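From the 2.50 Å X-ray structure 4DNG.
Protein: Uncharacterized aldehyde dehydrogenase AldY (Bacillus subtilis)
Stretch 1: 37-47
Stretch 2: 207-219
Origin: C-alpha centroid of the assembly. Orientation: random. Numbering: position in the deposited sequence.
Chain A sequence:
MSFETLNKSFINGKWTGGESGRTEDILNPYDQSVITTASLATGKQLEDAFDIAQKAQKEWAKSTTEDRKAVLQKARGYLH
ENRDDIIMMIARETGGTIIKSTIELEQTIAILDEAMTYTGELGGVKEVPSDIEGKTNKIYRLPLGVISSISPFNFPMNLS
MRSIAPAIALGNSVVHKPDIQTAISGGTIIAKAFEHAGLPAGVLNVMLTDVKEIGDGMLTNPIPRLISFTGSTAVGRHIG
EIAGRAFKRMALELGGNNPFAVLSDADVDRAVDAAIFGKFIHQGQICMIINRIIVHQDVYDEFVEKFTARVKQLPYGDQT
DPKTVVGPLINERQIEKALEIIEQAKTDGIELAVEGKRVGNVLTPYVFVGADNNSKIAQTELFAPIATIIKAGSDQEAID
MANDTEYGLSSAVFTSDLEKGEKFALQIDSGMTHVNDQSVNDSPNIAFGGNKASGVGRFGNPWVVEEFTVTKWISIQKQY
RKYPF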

# COMPACT_ATOMS: atom_id res chain seq x y z
N THR A 37 35.65 8.81 11.25
CA THR A 37 34.77 9.56 12.13
C THR A 37 33.82 10.38 11.25
O THR A 37 34.22 11.05 10.30
CB THR A 37 35.62 10.47 13.05
OG1 THR A 37 36.32 9.62 13.96
CG2 THR A 37 34.75 11.46 13.82
N ALA A 38 32.53 10.30 11.54
CA ALA A 38 31.58 11.00 10.71
C ALA A 38 30.80 11.98 11.56
O ALA A 38 30.35 11.63 12.66
CB ALA A 38 30.65 10.02 10.02
N SER A 39 30.68 13.20 11.04
CA SER A 39 29.86 14.24 11.66
C SER A 39 28.40 14.01 11.29
O SER A 39 28.07 13.69 10.13
CB SER A 39 30.30 15.61 11.17
OG SER A 39 30.05 15.72 9.79
N LEU A 40 27.52 14.19 12.28
CA LEU A 40 26.11 13.86 12.16
C LEU A 40 25.32 15.05 11.66
O LEU A 40 25.41 16.14 12.22
CB LEU A 40 25.59 13.42 13.53
CG LEU A 40 26.34 12.21 14.09
CD1 LEU A 40 25.80 11.77 15.44
CD2 LEU A 40 26.27 11.08 13.07
N ALA A 41 24.55 14.85 10.60
CA ALA A 41 23.75 15.91 10.01
C ALA A 41 22.52 16.19 10.88
O ALA A 41 22.13 15.35 11.70
CB ALA A 41 23.34 15.53 8.61
N THR A 42 21.90 17.36 10.70
CA THR A 42 20.81 17.79 11.60
C THR A 42 19.45 17.65 10.98
O THR A 42 19.32 17.57 9.75
CB THR A 42 20.90 19.28 11.94
OG1 THR A 42 20.56 20.05 10.78
CG2 THR A 42 22.28 19.65 12.41
N GLY A 43 18.44 17.67 11.85
CA GLY A 43 17.05 17.86 11.41
C GLY A 43 16.89 18.88 10.29
O GLY A 43 16.30 18.58 9.25
N LYS A 44 17.43 20.09 10.48
CA LYS A 44 17.33 21.13 9.48
C LYS A 44 17.94 20.67 8.14
O LYS A 44 17.29 20.80 7.10
CB LYS A 44 17.96 22.43 9.98
CG LYS A 44 17.31 23.70 9.42
CD LYS A 44 17.93 24.13 8.10
CE LYS A 44 17.12 25.23 7.45
NZ LYS A 44 17.81 25.73 6.23
N GLN A 45 19.15 20.12 8.18
CA GLN A 45 19.83 19.59 6.98
C GLN A 45 18.98 18.54 6.21
O GLN A 45 18.96 18.53 4.96
CB GLN A 45 21.19 18.99 7.37
CG GLN A 45 22.26 20.02 7.71
CD GLN A 45 23.60 19.38 8.02
OE1 GLN A 45 23.82 18.88 9.12
NE2 GLN A 45 24.51 19.42 7.05
N LEU A 46 18.30 17.67 6.95
CA LEU A 46 17.41 16.67 6.36
C LEU A 46 16.27 17.34 5.62
O LEU A 46 15.99 17.02 4.47
CB LEU A 46 16.87 15.68 7.41
CG LEU A 46 15.96 14.51 7.00
CD1 LEU A 46 16.65 13.56 6.03
CD2 LEU A 46 15.47 13.76 8.23
N GLU A 47 15.62 18.30 6.28
CA GLU A 47 14.58 19.09 5.62
C GLU A 47 15.09 19.82 4.37
O GLU A 47 14.42 19.79 3.35
CB GLU A 47 13.88 20.05 6.58
CG GLU A 47 13.13 19.36 7.70
CD GLU A 47 13.14 20.16 9.00
OE1 GLU A 47 13.97 21.07 9.14
OE2 GLU A 47 12.33 19.86 9.90
N MET A 207 22.25 10.78 3.73
CA MET A 207 22.33 11.41 5.04
C MET A 207 23.12 10.59 6.04
O MET A 207 22.79 9.43 6.32
CB MET A 207 20.92 11.56 5.59
CG MET A 207 20.04 12.32 4.61
SD MET A 207 20.63 14.02 4.48
CE MET A 207 20.01 14.34 2.84
N LEU A 208 24.17 11.20 6.57
CA LEU A 208 24.93 10.61 7.66
C LEU A 208 24.48 11.26 8.95
O LEU A 208 24.76 12.42 9.21
CB LEU A 208 26.43 10.78 7.44
CG LEU A 208 27.09 9.57 6.78
CD1 LEU A 208 26.41 9.23 5.46
CD2 LEU A 208 28.58 9.81 6.57
N THR A 209 23.74 10.52 9.74
CA THR A 209 23.11 11.08 10.89
C THR A 209 22.62 9.97 11.79
O THR A 209 22.95 8.81 11.59
CB THR A 209 21.97 12.02 10.49
OG1 THR A 209 21.39 12.60 11.67
CG2 THR A 209 20.91 11.26 9.69
N ASP A 210 21.85 10.32 12.81
CA ASP A 210 21.27 9.30 13.67
C ASP A 210 19.92 9.77 14.14
O ASP A 210 19.52 10.92 13.92
CB ASP A 210 22.23 8.89 14.82
CG ASP A 210 22.44 9.99 15.86
OD1 ASP A 210 21.94 11.11 15.65
OD2 ASP A 210 23.09 9.74 16.90
N VAL A 211 19.17 8.86 14.74
CA VAL A 211 17.83 9.20 15.17
C VAL A 211 17.87 10.24 16.29
O VAL A 211 16.98 11.09 16.40
CB VAL A 211 17.05 7.92 15.49
CG1 VAL A 211 15.78 8.25 16.23
CG2 VAL A 211 16.75 7.17 14.18
N LYS A 212 18.94 10.22 17.06
CA LYS A 212 19.16 11.24 18.07
C LYS A 212 19.11 12.66 17.45
O LYS A 212 18.61 13.60 18.05
CB LYS A 212 20.47 10.99 18.78
CG LYS A 212 20.41 9.82 19.74
CD LYS A 212 21.77 9.51 20.32
CE LYS A 212 21.66 8.47 21.43
NZ LYS A 212 22.98 8.20 22.09
N GLU A 213 19.63 12.82 16.24
CA GLU A 213 19.49 14.09 15.54
C GLU A 213 18.10 14.27 14.95
O GLU A 213 17.50 15.32 15.06
CB GLU A 213 20.56 14.25 14.46
CG GLU A 213 21.92 14.68 14.98
CD GLU A 213 21.87 15.88 15.90
OE1 GLU A 213 21.33 16.92 15.49
OE2 GLU A 213 22.41 15.79 17.04
N ILE A 214 17.56 13.20 14.38
CA ILE A 214 16.55 13.34 13.37
C ILE A 214 15.16 12.90 13.78
O ILE A 214 14.19 13.22 13.12
CB ILE A 214 17.14 12.75 12.06
CG1 ILE A 214 17.52 13.92 11.15
CG2 ILE A 214 16.36 11.58 11.45
CD1 ILE A 214 18.55 13.58 10.10
N GLY A 215 15.05 12.22 14.91
CA GLY A 215 13.76 11.73 15.35
C GLY A 215 13.11 11.08 14.15
O GLY A 215 13.78 10.39 13.39
N ASP A 216 11.81 11.35 13.95
CA ASP A 216 11.05 10.69 12.90
C ASP A 216 11.18 11.41 11.54
O ASP A 216 10.53 11.03 10.57
CB ASP A 216 9.58 10.51 13.33
CG ASP A 216 9.41 9.48 14.45
OD1 ASP A 216 10.15 8.46 14.44
OD2 ASP A 216 8.54 9.70 15.34
N GLY A 217 12.03 12.44 11.48
CA GLY A 217 12.35 13.17 10.24
C GLY A 217 12.27 12.47 8.88
O GLY A 217 11.88 13.09 7.89
N MET A 218 12.63 11.18 8.80
CA MET A 218 12.52 10.44 7.55
C MET A 218 11.06 10.05 7.25
O MET A 218 10.74 9.63 6.13
CB MET A 218 13.40 9.18 7.62
CG MET A 218 14.90 9.45 7.69
SD MET A 218 15.54 10.12 6.14
CE MET A 218 15.35 8.78 5.00
N LEU A 219 10.18 10.24 8.24
CA LEU A 219 8.86 9.68 8.24
C LEU A 219 7.79 10.74 8.10
O LEU A 219 6.80 10.55 7.38
CB LEU A 219 8.63 8.90 9.54
CG LEU A 219 9.61 7.79 9.99
CD1 LEU A 219 9.03 6.99 11.16
CD2 LEU A 219 10.00 6.86 8.86

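Two hydrogen bonds pin the stretches together, and both run through the backbone of Ala-41. Ala-41 N donates to Leu-208 O at 2.8 Å, nearly straight at 166°, and Ala-41 O accepts from Thr-209 OG1, also at 2.8 Å. Thr-209 adopts the t rotamer, which lets a buried hydroxyl satisfy a carbonyl in the loop that follows the strand of stretch 1. Leu-208 O also receives a CA-H contact from Leu-40, with Leu-40 CA to Leu-208 O at 3.5 Å. The small side chain of Ala-41 fits this close approach: Ala-41 CB lies 4.2 Å from Thr-209 CB.

Each stretch then starts a helix with its own cap. Thr-42 OG1 accepts from Gln-45 N at 3.0 Å, while Gln-45 OE1 takes Thr-42 N at 2.9 Å, a reciprocal pair that fixes the helix start. Asp-210 OD1 caps its helix by accepting from Glu-213 N at 2.9 Å. Glu-213 contributes its aliphatic part, Glu-213 CG reaching Leu-40 CB at 4.1 Å and Ala-41 O at 3.4 Å, while its OE2 is hydrogen-bonded elsewhere in the structure.

Leu-46 is the main apolar plug, with the largest covered area of any residue here. In the t, p rotamer, Leu-46 CD2 meets Ile-214 CG1 at 3.6 Å, and Leu-46 CD1 meets Met-218 SD at 3.6 Å and Met-207 CG at 3.9 Å; both methionines are buried, and Met-218 brings its sulfur to the leucine although its CA-to-CB bond points away. Leu-46 CD2 also lies 3.5 Å from Gly-217 C, and a CB on Gly-217 would sit 2.7 Å from Leu-46 CD2, a clash. Gly-215 answers a different rule: its positive phi, in the type II' turn after the helix, favours glycine. At the far end, Ala-38 CB closes the packing against Leu-208 CD2 at 4.0 Å.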